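Local structure of SusD superfamily protein (3OTN) at residues Ser18-Thr23 and Lys99-Phe103; Ile79-Trp83 and Tyr128-Phe133; Cys93-Leu97 and Val118-Arg122. The protein probably binds nutrient glycans at the outer membrane of Parabacteroides distasonis. Residues are numbered along the deposited sequence.

All three contacts use helix 79-100. Contacts 2 and 3 join it to helix 108-133, contact 2 at the open end of this antiparallel hairpin and contact 3 farther toward the connecting loop, with centres 18 Å apart. Contact 1 sets helix 15-25 against the C-terminal end of helix 79-100 and the turn after it. Contact 2 lies deepest: every touching residue is buried, and its chemistry is aromatic and aliphatic. Contact 3 is also mainly buried, but one border is polar, with an Arg-Asn hydrogen bond. Contact 1 is partly buried, lies farthest from the chain centre and has mostly nonpolar packing with no hydrogen bond across. Contacts 1 and 3 touch, for example where Leu22 O meets Ala96 CB at 3.5 Å.

Contact 1 of 3, residues Ser18-Thr23 and Lys99-Phe103; sequences SALALT and KLGEF
Residues 18-23 lie within helix 15-25. Lys99 and Leu100 are at the C-terminal end of helix 79-100, and Leu100-Phe103 make a type I beta turn. The closest CA pair is Ala19 and Leu100, 6.4 Å apart. The contact buries 281 Å².

The aromatic part centres on Phe103, chi1 -80° (m). Ala19 CB sits over its ring face in a CH-pi contact, 4.1 Å from the centroid. At the ring edge, Leu22 CD1 lies 3.6 Å from Phe103 CE1, and Ser18 OG 3.8 Å from Phe103 CZ.

The aliphatic part centres on Leu22 and Leu100, both mt rotamers. Leu22 CD1 is 3.6 Å from Lys99 CB and 4.2 Å from Leu100 CD2. Leu100 CD2 also meets Ala19 CB at 3.9 Å.

No polar bond crosses between the segments. Thr23 OG1 donates to Ala19 O at 2.8 Å, which leaves the hydroxyl oxygen 3.8 Å from Leu100 CD1. Glu102 N donates to Lys99 O at 3.0 Å.

This is nonpolar packing of a helix on a helix end and turn. Helix 108-133 packs alongside: its Tyr114 touches Ala19 and Thr23, and its Met115 touches Leu100.

Contact 2 of 3, residues Ile79-Trp83 and Tyr128-Phe133; sequences IEDWW and YLVRIF. With ACT (acetate ion), chain E.
This is antiparallel helix packing within the alpha-helical part of a SusD-family protein. Helical segments 79-83 and 128-133 run at 151°, with axes 11.1 Å apart. The wide spacing leaves room for large rings. CA register pairs are Trp83-Leu129 (7.1 Å) and Ile79-Ile132 (8.7 Å).

Phe133 (chi1 m) fills the hollow between Ile79, Trp82 and Trp83. Its CZ lies 3.6 Å from Ile79 O, and its CE1 4.0 Å from Ile79 CB. Trp83 (chi1 t) points its edge at the Phe133 face, a T-shaped pair with centroids 5.1 Å apart and planes at 82°.

Trp82 (chi1 m) reaches toward Tyr128 and Ile132. Ile132 CD1 lies over one face of its six-membered ring, a CH-pi contact 3.9 Å from the centroid. The Tyr128 ring is nearly parallel to it but slid aside, with CD2 3.5 Å from Trp82 CZ3. Trp82 NE1 donates a hydrogen bond to Thr44 O. Leu129 CD2 fits beside Trp83, 4.2 Å from Trp83 CA. Trp83 NE1 donates to O of an acetate ion at 3.0 Å.

Contact 3 of 3, residues Cys93-Leu97 and Val118-Arg122; sequences CNLAL and VKFMR. With EDO (1,2-ethanediol), chain R; ACT (acetate ion), chain F.
Helical segments 93-97 and 118-122 lie antiparallel at 159°, axes 9.6 Å apart. The nearest CA pair is Cys93-Val118, at 5.8 Å.

Val118 (chi1 t) is at the centre of the apolar contacts. Its CG1 reaches Cys93 O at 3.3 Å, Leu97 CG at 3.4 Å and Ala96 CB at 3.9 Å. Lys119 CG flanks Leu97 CD1 at 4.0 Å. Its extended side chain carries NZ to a salt bridge with Glu170, on helix 156-172. Selenomethionine Met121 offers CB to Cys93 SG at 3.8 Å, while its selenium turns off from helix 93-97. Arg122 (chi1 t, chi3 p) crosses back: NH1 donates to Asn94 OD1 at 2.8 Å, and Leu97 CD1 lies over one guanidinium face, 3.6 Å from Arg122 CZ. NH1 also donates to O2 of an ethanediol at 2.9 Å, whose O1 donates to Asn94 O at 3.1 Å. Arg122 NE forms a salt bridge with Asp167 OD2.

An apolar interface of Cys93, Leu97 and Val118 with a polar border thus joins two helices of an antiparallel hairpin, consistent with the TPR-like helix pairs of the SusD fold.

Contact 1 of 3, residues Ser18-Thr23 and Lys99-Phe103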
ATOM      1  N   SER A  18       4.885  -6.342 -30.108  1.00 20.96           N
ATOM      2  CA  SER A  18       6.166  -6.601 -29.422  1.00 22.77           C
ATOM      3  C   SER A  18       6.432  -5.542 -28.336  1.00 21.70           C
ATOM      4  O   SER A  18       6.740  -5.889 -27.200  1.00 19.97           O
ATOM      5  CB  SER A  18       7.301  -6.680 -30.422  1.00 24.45           C
ATOM      6  OG  SER A  18       8.522  -6.899 -29.755  1.00 32.22           O
ATOM      7  N   ALA A  19       6.255  -4.274 -28.699  1.00 20.71           N
ATOM      8  CA  ALA A  19       6.364  -3.139 -27.769  1.00 19.64           C
ATOM      9  C   ALA A  19       5.353  -3.227 -26.625  1.00 16.88           C
ATOM     10  O   ALA A  19       5.685  -2.981 -25.493  1.00 20.16           O
ATOM     11  CB  ALA A  19       6.179  -1.790 -28.558  1.00 15.82           C
ATOM     12  N   LEU A  20       4.104  -3.594 -26.923  1.00 19.17           N
ATOM     13  CA  LEU A  20       3.086  -3.757 -25.877  1.00 18.64           C
ATOM     14  C   LEU A  20       3.453  -4.882 -24.881  1.00 19.03           C
ATOM     15  O   LEU A  20       3.285  -4.719 -23.644  1.00 17.43           O
ATOM     16  CB  LEU A  20       1.704  -3.993 -26.512  1.00 19.65           C
ATOM     17  CG  LEU A  20       0.487  -4.168 -25.610  1.00 24.49           C
ATOM     18  CD1 LEU A  20       0.332  -3.020 -24.609  1.00 22.47           C
ATOM     19  CD2 LEU A  20      -0.778  -4.266 -26.478  1.00 21.53           C
ATOM     20  N   ALA A  21       3.958  -5.997 -25.418  1.00 20.44           N
ATOM     21  CA  ALA A  21       4.390  -7.124 -24.595  1.00 22.74           C
ATOM     22  C   ALA A  21       5.552  -6.720 -23.668  1.00 22.25           C
ATOM     23  O   ALA A  21       5.532  -7.025 -22.465  1.00 23.29           O
ATOM     24  CB  ALA A  21       4.759  -8.358 -25.479  1.00 21.36           C
ATOM     25  N   LEU A  22       6.530  -6.007 -24.198  1.00 22.69           N
ATOM     26  CA  LEU A  22       7.632  -5.473 -23.365  1.00 23.10           C
ATOM     27  C   LEU A  22       7.085  -4.573 -22.264  1.00 21.50           C
ATOM     28  O   LEU A  22       7.470  -4.706 -21.102  1.00 22.46           O
ATOM     29  CB  LEU A  22       8.616  -4.657 -24.211  1.00 23.22           C
ATOM     30  CG  LEU A  22       9.539  -5.433 -25.133  1.00 26.64           C
ATOM     31  CD1 LEU A  22      10.092  -4.456 -26.194  1.00 21.45           C
ATOM     32  CD2 LEU A  22      10.658  -6.147 -24.311  1.00 21.32           C
ATOM     33  N   THR A  23       6.165  -3.670 -22.635  1.00 19.15           N
ATOM     34  CA  THR A  23       5.542  -2.732 -21.678  1.00 18.26           C
ATOM     35  C   THR A  23       4.764  -3.475 -20.624  1.00 19.86           C
ATOM     36  O   THR A  23       4.932  -3.206 -19.416  1.00 16.35           O
ATOM     37  CB  THR A  23       4.646  -1.751 -22.390  1.00 18.60           C
ATOM     38  OG1 THR A  23       5.438  -1.114 -23.405  1.00 17.01           O
ATOM     39  CG2 THR A  23       4.032  -0.698 -21.430  1.00 15.55           C
ATOM     40  N   LYS A  99      14.958  -2.451 -24.748  1.00 23.23           N
ATOM     41  CA  LYS A  99      14.348  -2.883 -26.009  1.00 23.21           C
ATOM     42  C   LYS A  99      13.416  -1.827 -26.626  1.00 23.61           C
ATOM     43  O   LYS A  99      13.448  -1.601 -27.854  1.00 25.30           O
ATOM     44  CB  LYS A  99      13.677  -4.251 -25.885  1.00 23.70           C
ATOM     45  CG  LYS A  99      14.639  -5.435 -25.510  1.00 31.07           C
ATOM     46  CD  LYS A  99      15.657  -5.684 -26.618  1.00 43.89           C
ATOM     47  CE  LYS A  99      16.434  -7.009 -26.466  1.00 47.90           C
ATOM     48  NZ  LYS A  99      17.762  -6.837 -27.135  1.00 51.38           N
ATOM     49  N   LEU A 100      12.625  -1.147 -25.801  1.00 20.98           N
ATOM     50  CA  LEU A 100      11.758  -0.054 -26.303  1.00 24.09           C
ATOM     51  C   LEU A 100      12.533   1.061 -27.026  1.00 28.31           C
ATOM     52  O   LEU A 100      12.030   1.641 -27.997  1.00 30.91           O
ATOM     53  CB  LEU A 100      10.868   0.525 -25.202  1.00 19.66           C
ATOM     54  CG  LEU A 100       9.721  -0.420 -24.789  1.00 19.51           C
ATOM     55  CD1 LEU A 100       9.109   0.003 -23.437  1.00 17.35           C
ATOM     56  CD2 LEU A 100       8.634  -0.506 -25.883  1.00 16.60           C
ATOM     57  N   GLY A 101      13.752   1.347 -26.559  1.00 31.66           N
ATOM     58  CA  GLY A 101      14.626   2.340 -27.177  1.00 34.20           C
ATOM     59  C   GLY A 101      15.191   1.940 -28.524  1.00 36.75           C
ATOM     60  O   GLY A 101      15.710   2.785 -29.230  1.00 42.08           O
ATOM     61  N   GLU A 102      15.098   0.661 -28.877  1.00 39.04           N
ATOM     62  CA  GLU A 102      15.584   0.140 -30.151  1.00 41.33           C
ATOM     63  C   GLU A 102      14.515   0.086 -31.237  1.00 43.40           C
ATOM     64  O   GLU A 102      14.827  -0.298 -32.363  1.00 47.33           O
ATOM     65  CB  GLU A 102      16.147  -1.271 -29.947  1.00 40.85           C
ATOM     66  CG  GLU A 102      17.332  -1.318 -28.980  1.00 44.00           C
ATOM     67  CD  GLU A 102      17.772  -2.740 -28.640  1.00 47.76           C
ATOM     68  OE1 GLU A 102      17.067  -3.688 -29.043  1.00 50.20           O
ATOM     69  OE2 GLU A 102      18.831  -2.908 -27.981  1.00 52.73           O
ATOM     70  N   PHE A 103      13.263   0.433 -30.910  1.00 42.91           N
ATOM     71  CA  PHE A 103      12.191   0.545 -31.920  1.00 45.27           C
ATOM     72  C   PHE A 103      12.402   1.826 -32.724  1.00 48.29           C
ATOM     73  O   PHE A 103      12.434   2.913 -32.140  1.00 51.49           O
ATOM     74  CB  PHE A 103      10.809   0.597 -31.250  1.00 43.41           C
ATOM     75  CG  PHE A 103      10.298  -0.734 -30.831  1.00 36.89           C
ATOM     76  CD1 PHE A 103      10.743  -1.315 -29.668  1.00 25.77           C
ATOM     77  CD2 PHE A 103       9.387  -1.428 -31.605  1.00 37.79           C
ATOM     78  CE1 PHE A 103      10.277  -2.560 -29.267  1.00 29.86           C
ATOM     79  CE2 PHE A 103       8.932  -2.685 -31.210  1.00 33.90           C
ATOM     80  CZ  PHE A 103       9.384  -3.248 -30.034  1.00 28.58           C
TER

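Contact 2 of 3, residues Ile79-Trp83 and Tyr128-Phe133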
ATOM      1  N   ILE A  79       9.732 -10.848   3.737  1.00 20.85           N
ATOM      2  CA  ILE A  79      10.827 -10.044   3.260  1.00 19.25           C
ATOM      3  C   ILE A  79      11.492 -10.651   1.987  1.00 20.16           C
ATOM      4  O   ILE A  79      11.888  -9.912   1.095  1.00 19.26           O
ATOM      5  CB  ILE A  79      11.882  -9.707   4.375  1.00 23.39           C
ATOM      6  CG1 ILE A  79      12.524 -10.982   4.941  1.00 21.41           C
ATOM      7  CG2 ILE A  79      11.246  -8.821   5.499  1.00 17.83           C
ATOM      8  CD1 ILE A  79      13.535 -10.736   6.017  1.00 17.10           C
ATOM      9  N   GLU A  80      11.601 -11.973   1.893  1.00 18.98           N
ATOM     10  CA  GLU A  80      12.159 -12.613   0.692  0.50 19.58           C
ATOM     11  C   GLU A  80      11.326 -12.318  -0.542  1.00 19.41           C
ATOM     12  O   GLU A  80      11.863 -12.041  -1.609  1.00 17.67           O
ATOM     13  CB  GLU A  80      12.248 -14.140   0.855  0.50 21.14           C
ATOM     14  CG  GLU A  80      13.461 -14.568   1.576  0.50 15.88           C
ATOM     15  CD  GLU A  80      13.469 -16.043   1.899  0.50 20.98           C
ATOM     16  OE1 GLU A  80      12.621 -16.497   2.712  0.50 20.98           O
ATOM     17  OE2 GLU A  80      14.369 -16.719   1.375  0.50 14.18           O
ATOM     18  N   ASP A  81      10.005 -12.412  -0.387  1.00 17.26           N
ATOM     19  CA  ASP A  81       9.066 -12.231  -1.506  1.00 21.19           C
ATOM     20  C   ASP A  81       9.134 -10.792  -2.011  1.00 20.14           C
ATOM     21  O   ASP A  81       9.154 -10.548  -3.212  1.00 15.53           O
ATOM     22  CB  ASP A  81       7.634 -12.567  -1.057  1.00 19.11           C
ATOM     23  CG  ASP A  81       7.545 -13.953  -0.417  1.00 26.27           C
ATOM     24  OD1 ASP A  81       7.365 -14.916  -1.166  1.00 25.43           O
ATOM     25  OD2 ASP A  81       7.747 -14.079   0.811  1.00 29.11           O
ATOM     26  N   TRP A  82       9.179  -9.859  -1.068  1.00 19.09           N
ATOM     27  CA  TRP A  82       9.239  -8.459  -1.403  1.00 18.72           C
ATOM     28  C   TRP A  82      10.530  -8.126  -2.125  1.00 20.26           C
ATOM     29  O   TRP A  82      10.482  -7.448  -3.142  1.00 20.19           O
ATOM     30  CB  TRP A  82       9.081  -7.553  -0.188  1.00 18.22           C
ATOM     31  CG  TRP A  82       7.681  -7.292   0.228  1.00 13.52           C
ATOM     32  CD1 TRP A  82       6.986  -7.913   1.227  1.00 18.42           C
ATOM     33  CD2 TRP A  82       6.815  -6.298  -0.299  1.00 15.81           C
ATOM     34  NE1 TRP A  82       5.723  -7.383   1.339  1.00 20.06           N
ATOM     35  CE2 TRP A  82       5.591  -6.387   0.407  1.00 22.21           C
ATOM     36  CE3 TRP A  82       6.940  -5.353  -1.308  1.00 13.60           C
ATOM     37  CZ2 TRP A  82       4.509  -5.538   0.145  1.00 19.62           C
ATOM     38  CZ3 TRP A  82       5.849  -4.520  -1.589  1.00 20.31           C
ATOM     39  CH2 TRP A  82       4.662  -4.605  -0.839  1.00 17.90           C
ATOM     40  N   TRP A  83      11.662  -8.622  -1.623  1.00 17.84           N
ATOM     41  CA  TRP A  83      12.955  -8.354  -2.272  1.00 19.29           C
ATOM     42  C   TRP A  83      13.056  -8.980  -3.671  1.00 17.57           C
ATOM     43  O   TRP A  83      13.374  -8.316  -4.619  1.00 18.76           O
ATOM     44  CB  TRP A  83      14.093  -8.890  -1.406  1.00 18.73           C
ATOM     45  CG  TRP A  83      15.459  -8.567  -1.891  1.00 17.53           C
ATOM     46  CD1 TRP A  83      16.191  -9.255  -2.812  1.00 15.90           C
ATOM     47  CD2 TRP A  83      16.273  -7.504  -1.443  1.00 16.37           C
ATOM     48  NE1 TRP A  83      17.424  -8.671  -2.983  1.00 22.14           N
ATOM     49  CE2 TRP A  83      17.502  -7.578  -2.163  1.00 18.05           C
ATOM     50  CE3 TRP A  83      16.088  -6.462  -0.524  1.00 18.74           C
ATOM     51  CZ2 TRP A  83      18.538  -6.659  -1.968  1.00 21.34           C
ATOM     52  CZ3 TRP A  83      17.129  -5.533  -0.331  1.00 21.34           C
ATOM     53  CH2 TRP A  83      18.341  -5.655  -1.043  1.00 22.35           C
ATOM     54  N   TYR A 128       9.070   1.136  -3.021  1.00 15.92           N
ATOM     55  CA  TYR A 128       8.743   0.129  -2.001  1.00 17.20           C
ATOM     56  C   TYR A 128      10.046  -0.418  -1.378  1.00 18.24           C
ATOM     57  O   TYR A 128      10.192  -0.422  -0.154  1.00 17.93           O
ATOM     58  CB  TYR A 128       7.883  -1.007  -2.543  1.00 16.74           C
ATOM     59  CG  TYR A 128       6.444  -0.642  -2.579  1.00 20.60           C
ATOM     60  CD1 TYR A 128       5.954   0.244  -3.545  1.00 25.31           C
ATOM     61  CD2 TYR A 128       5.573  -1.070  -1.573  1.00 14.83           C
ATOM     62  CE1 TYR A 128       4.597   0.631  -3.556  1.00 27.59           C
ATOM     63  CE2 TYR A 128       4.235  -0.706  -1.584  1.00 17.30           C
ATOM     64  CZ  TYR A 128       3.744   0.134  -2.562  1.00 27.50           C
ATOM     65  OH  TYR A 128       2.408   0.464  -2.550  1.00 25.98           O
ATOM     66  N   LEU A 129      11.008  -0.795  -2.227  1.00 16.36           N
ATOM     67  CA  LEU A 129      12.289  -1.319  -1.721  1.00 18.43           C
ATOM     68  C   LEU A 129      12.996  -0.389  -0.729  1.00 18.36           C
ATOM     69  O   LEU A 129      13.426  -0.832   0.371  1.00 17.75           O
ATOM     70  CB  LEU A 129      13.235  -1.667  -2.855  1.00 18.54           C
ATOM     71  CG  LEU A 129      12.916  -2.917  -3.646  1.00 17.82           C
ATOM     72  CD1 LEU A 129      13.856  -2.898  -4.874  1.00 17.52           C
ATOM     73  CD2 LEU A 129      13.167  -4.179  -2.797  1.00 16.05           C
ATOM     74  N   VAL A 130      13.101   0.888  -1.058  1.00 17.06           N
ATOM     75  CA  VAL A 130      13.848   1.807  -0.177  1.00 18.08           C
ATOM     76  C   VAL A 130      13.135   2.056   1.130  1.00 18.25           C
ATOM     77  O   VAL A 130      13.797   2.212   2.157  1.00 19.08           O
ATOM     78  CB  VAL A 130      14.252   3.197  -0.831  1.00 19.45           C
ATOM     79  CG1 VAL A 130      15.268   3.000  -1.973  1.00 24.23           C
ATOM     80  CG2 VAL A 130      13.037   3.981  -1.284  1.00 19.33           C
ATOM     81  N   ARG A 131      11.800   2.079   1.113  1.00 19.72           N
ATOM     82  CA  ARG A 131      11.011   2.316   2.341  1.00 20.80           C
ATOM     83  C   ARG A 131      11.037   1.125   3.297  1.00 20.13           C
ATOM     84  O   ARG A 131      11.067   1.321   4.501  1.00 18.02           O
ATOM     85  CB  ARG A 131       9.567   2.674   2.000  1.00 20.39           C
ATOM     86  CG  ARG A 131       9.448   4.099   1.443  1.00 17.12           C
ATOM     87  CD  ARG A 131       8.022   4.498   1.204  1.00 23.36           C
ATOM     88  NE  ARG A 131       7.409   3.678   0.169  1.00 17.62           N
ATOM     89  CZ  ARG A 131       6.116   3.681  -0.114  1.00 21.38           C
ATOM     90  NH1 ARG A 131       5.272   4.472   0.549  1.00 21.39           N
ATOM     91  NH2 ARG A 131       5.671   2.891  -1.078  1.00 23.56           N
ATOM     92  N   ILE A 132      11.058  -0.076   2.730  1.00 18.04           N
ATOM     93  CA  ILE A 132      11.048  -1.334   3.476  1.00 20.04           C
ATOM     94  C   ILE A 132      12.426  -1.670   4.017  1.00 19.68           C
ATOM     95  O   ILE A 132      12.547  -1.999   5.196  1.00 20.57           O
ATOM     96  CB  ILE A 132      10.498  -2.519   2.587  1.00 19.91           C
ATOM     97  CG1 ILE A 132       9.026  -2.271   2.269  1.00 21.59           C
ATOM     98  CG2 ILE A 132      10.651  -3.906   3.296  1.00 15.95           C
ATOM     99  CD1 ILE A 132       8.407  -3.218   1.192  1.00 18.00           C
ATOM    100  N   PHE A 133      13.448  -1.589   3.147  1.00 16.47           N
ATOM    101  CA  PHE A 133      14.789  -2.081   3.436  1.00 17.16           C
ATOM    102  C   PHE A 133      15.865  -1.048   3.559  1.00 17.43           C
ATOM    103  O   PHE A 133      16.978  -1.401   3.954  1.00 20.89           O
ATOM    104  CB  PHE A 133      15.232  -3.043   2.304  1.00 17.28           C
ATOM    105  CG  PHE A 133      14.325  -4.235   2.128  1.00 19.33           C
ATOM    106  CD1 PHE A 133      14.370  -5.295   3.028  1.00 20.43           C
ATOM    107  CD2 PHE A 133      13.483  -4.326   1.036  1.00 23.17           C
ATOM    108  CE1 PHE A 133      13.555  -6.400   2.877  1.00 20.82           C
ATOM    109  CE2 PHE A 133      12.660  -5.431   0.864  1.00 23.89           C
ATOM    110  CZ  PHE A 133      12.694  -6.471   1.780  1.00 22.48           C
TER
HETATM  111  C   ACT E 603      19.493  -7.907  -5.819  1.00 44.44           C
HETATM  112  O   ACT E 603      19.844  -8.232  -4.654  1.00 39.80           O
HETATM  113  OXT ACT E 603      19.096  -8.786  -6.649  1.00 43.59           O
HETATM  114  CH3 ACT E 603      19.537  -6.486  -6.215  1.00 43.32           C

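Contact 3 of 3, residues Cys93-Leu97 and Val118-Arg122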
ATOM      1  N   CYS A  93      11.729  -4.207 -16.066  1.00 20.39           N
ATOM      2  CA  CYS A  93      11.735  -2.823 -16.499  1.00 17.56           C
ATOM      3  C   CYS A  93      12.997  -2.420 -17.234  1.00 18.50           C
ATOM      4  O   CYS A  93      12.914  -1.682 -18.243  1.00 16.67           O
ATOM      5  CB  CYS A  93      11.531  -1.852 -15.334  1.00 19.54           C
ATOM      6  SG  CYS A  93       9.956  -1.979 -14.435  1.00 20.82           S
ATOM      7  N   ASN A  94      14.163  -2.822 -16.717  1.00 18.79           N
ATOM      8  CA  ASN A  94      15.434  -2.453 -17.343  1.00 20.34           C
ATOM      9  C   ASN A  94      15.534  -3.012 -18.744  1.00 21.01           C
ATOM     10  O   ASN A  94      15.956  -2.324 -19.665  1.00 21.24           O
ATOM     11  CB  ASN A  94      16.640  -2.877 -16.488  1.00 20.34           C
ATOM     12  CG  ASN A  94      16.724  -2.100 -15.163  1.00 20.18           C
ATOM     13  OD1 ASN A  94      16.196  -1.005 -15.068  1.00 20.57           O
ATOM     14  ND2 ASN A  94      17.364  -2.687 -14.134  1.00 18.89           N
ATOM     15  N   LEU A  95      15.108  -4.256 -18.917  1.00 21.16           N
ATOM     16  CA  LEU A  95      15.147  -4.900 -20.224  1.00 21.34           C
ATOM     17  C   LEU A  95      14.110  -4.288 -21.182  1.00 21.26           C
ATOM     18  O   LEU A  95      14.395  -4.049 -22.371  1.00 19.16           O
ATOM     19  CB  LEU A  95      14.924  -6.415 -20.039  1.00 25.78           C
ATOM     20  CG  LEU A  95      15.018  -7.366 -21.236  1.00 39.06           C
ATOM     21  CD1 LEU A  95      16.261  -7.071 -22.076  1.00 36.63           C
ATOM     22  CD2 LEU A  95      15.002  -8.822 -20.744  1.00 46.67           C
ATOM     23  N   ALA A  96      12.906  -4.044 -20.661  1.00 18.99           N
ATOM     24  CA  ALA A  96      11.843  -3.362 -21.397  1.00 19.58           C
ATOM     25  C   ALA A  96      12.299  -1.987 -21.929  1.00 21.86           C
ATOM     26  O   ALA A  96      12.092  -1.670 -23.114  1.00 21.40           O
ATOM     27  CB  ALA A  96      10.581  -3.200 -20.474  1.00 18.58           C
ATOM     28  N   LEU A  97      12.946  -1.188 -21.075  1.00 21.51           N
ATOM     29  CA  LEU A  97      13.424   0.131 -21.483  1.00 21.25           C
ATOM     30  C   LEU A  97      14.539   0.033 -22.521  1.00 23.28           C
ATOM     31  O   LEU A  97      14.591   0.853 -23.441  1.00 22.98           O
ATOM     32  CB  LEU A  97      13.847   0.982 -20.292  1.00 21.54           C
ATOM     33  CG  LEU A  97      12.721   1.481 -19.368  1.00 20.94           C
ATOM     34  CD1 LEU A  97      13.243   2.038 -18.014  1.00 20.48           C
ATOM     35  CD2 LEU A  97      11.833   2.456 -20.105  1.00 20.49           C
ATOM     36  N   VAL A 118       6.761   2.113 -18.032  1.00 15.40           N
ATOM     37  CA  VAL A 118       7.869   1.307 -17.530  1.00 17.34           C
ATOM     38  C   VAL A 118       8.690   2.122 -16.558  1.00 17.14           C
ATOM     39  O   VAL A 118       9.089   1.601 -15.518  1.00 19.21           O
ATOM     40  CB  VAL A 118       8.716   0.703 -18.695  1.00 18.35           C
ATOM     41  CG1 VAL A 118       9.949  -0.144 -18.146  1.00 16.40           C
ATOM     42  CG2 VAL A 118       7.792  -0.153 -19.600  1.00 15.17           C
ATOM     43  N   LYS A 119       8.932   3.399 -16.855  1.00 17.15           N
ATOM     44  CA  LYS A 119       9.692   4.216 -15.908  1.00 18.11           C
ATOM     45  C   LYS A 119       8.896   4.421 -14.625  1.00 16.21           C
ATOM     46  O   LYS A 119       9.477   4.393 -13.537  1.00 19.41           O
ATOM     47  CB  LYS A 119      10.104   5.553 -16.499  1.00 18.68           C
ATOM     48  CG  LYS A 119      11.212   5.449 -17.522  1.00 23.09           C
ATOM     49  CD  LYS A 119      11.374   6.794 -18.216  1.00 26.90           C
ATOM     50  CE  LYS A 119      12.373   6.725 -19.375  1.00 30.96           C
ATOM     51  NZ  LYS A 119      12.598   8.097 -19.931  1.00 25.27           N
ATOM     52  N   PHE A 120       7.580   4.642 -14.747  1.00 16.52           N
ATOM     53  CA  PHE A 120       6.709   4.693 -13.569  1.00 14.91           C
ATOM     54  C   PHE A 120       6.908   3.433 -12.729  1.00 17.33           C
ATOM     55  O   PHE A 120       7.082   3.531 -11.512  1.00 18.95           O
ATOM     56  CB  PHE A 120       5.226   4.858 -13.941  1.00 15.38           C
ATOM     57  CG  PHE A 120       4.266   4.533 -12.814  1.00 17.46           C
ATOM     58  CD1 PHE A 120       3.840   5.528 -11.918  1.00 14.61           C
ATOM     59  CD2 PHE A 120       3.786   3.249 -12.653  1.00 19.09           C
ATOM     60  CE1 PHE A 120       2.953   5.230 -10.880  1.00 20.29           C
ATOM     61  CE2 PHE A 120       2.925   2.932 -11.596  1.00 13.85           C
ATOM     62  CZ  PHE A 120       2.488   3.940 -10.722  1.00 18.94           C
HETATM   63  N   MSE A 121       6.918   2.259 -13.382  1.00 16.79           N
HETATM   64  CA  MSE A 121       6.952   1.001 -12.649  1.00 17.29           C
HETATM   65  C   MSE A 121       8.280   0.794 -11.917  1.00 17.71           C
HETATM   66  O   MSE A 121       8.315   0.254 -10.805  1.00 19.15           O
HETATM   67  CB  MSE A 121       6.677  -0.205 -13.581  1.00 14.68           C
HETATM   68  CG  MSE A 121       5.848  -1.283 -12.907  1.00 15.02           C
HETATM   69 SE   MSE A 121       4.036  -0.764 -12.603  0.75 14.91          SE
HETATM   70  CE  MSE A 121       3.532  -0.981 -14.441  1.00 15.70           C
ATOM     71  N   ARG A 122       9.368   1.174 -12.573  1.00 18.54           N
ATOM     72  CA  ARG A 122      10.670   1.032 -11.987  1.00 16.13           C
ATOM     73  C   ARG A 122      10.741   1.897 -10.735  1.00 15.64           C
ATOM     74  O   ARG A 122      11.211   1.445  -9.701  1.00 16.73           O
ATOM     75  CB  ARG A 122      11.767   1.373 -13.000  1.00 18.03           C
ATOM     76  CG  ARG A 122      13.127   1.245 -12.378  1.00 17.72           C
ATOM     77  CD  ARG A 122      14.227   1.247 -13.360  1.00 22.22           C
ATOM     78  NE  ARG A 122      14.398   2.528 -14.012  1.00 18.28           N
ATOM     79  CZ  ARG A 122      15.197   2.726 -15.047  1.00 21.47           C
ATOM     80  NH1 ARG A 122      15.925   1.724 -15.551  1.00 24.83           N
ATOM     81  NH2 ARG A 122      15.264   3.937 -15.594  1.00 19.39           N
TER
HETATM   82  C1  EDO R 631      17.526   0.428 -19.024  1.00 38.42           C
HETATM   83  O1  EDO R 631      18.405  -0.468 -19.689  1.00 47.95           O
HETATM   84  C2  EDO R 631      18.209   1.777 -18.859  1.00 51.20           C
HETATM   85  O2  EDO R 631      17.699   2.449 -17.702  1.00 49.22           O
HETATM   86  C   ACT F 604       9.984   8.731 -21.713  1.00 51.54           C
HETATM   87  O   ACT F 604      10.174   9.471 -20.707  1.00 52.50           O
HETATM   88  OXT ACT F 604       8.777   8.516 -21.954  1.00 49.62           O
HETATM   89  CH3 ACT F 604      11.102   8.145 -22.551  1.00 46.46           C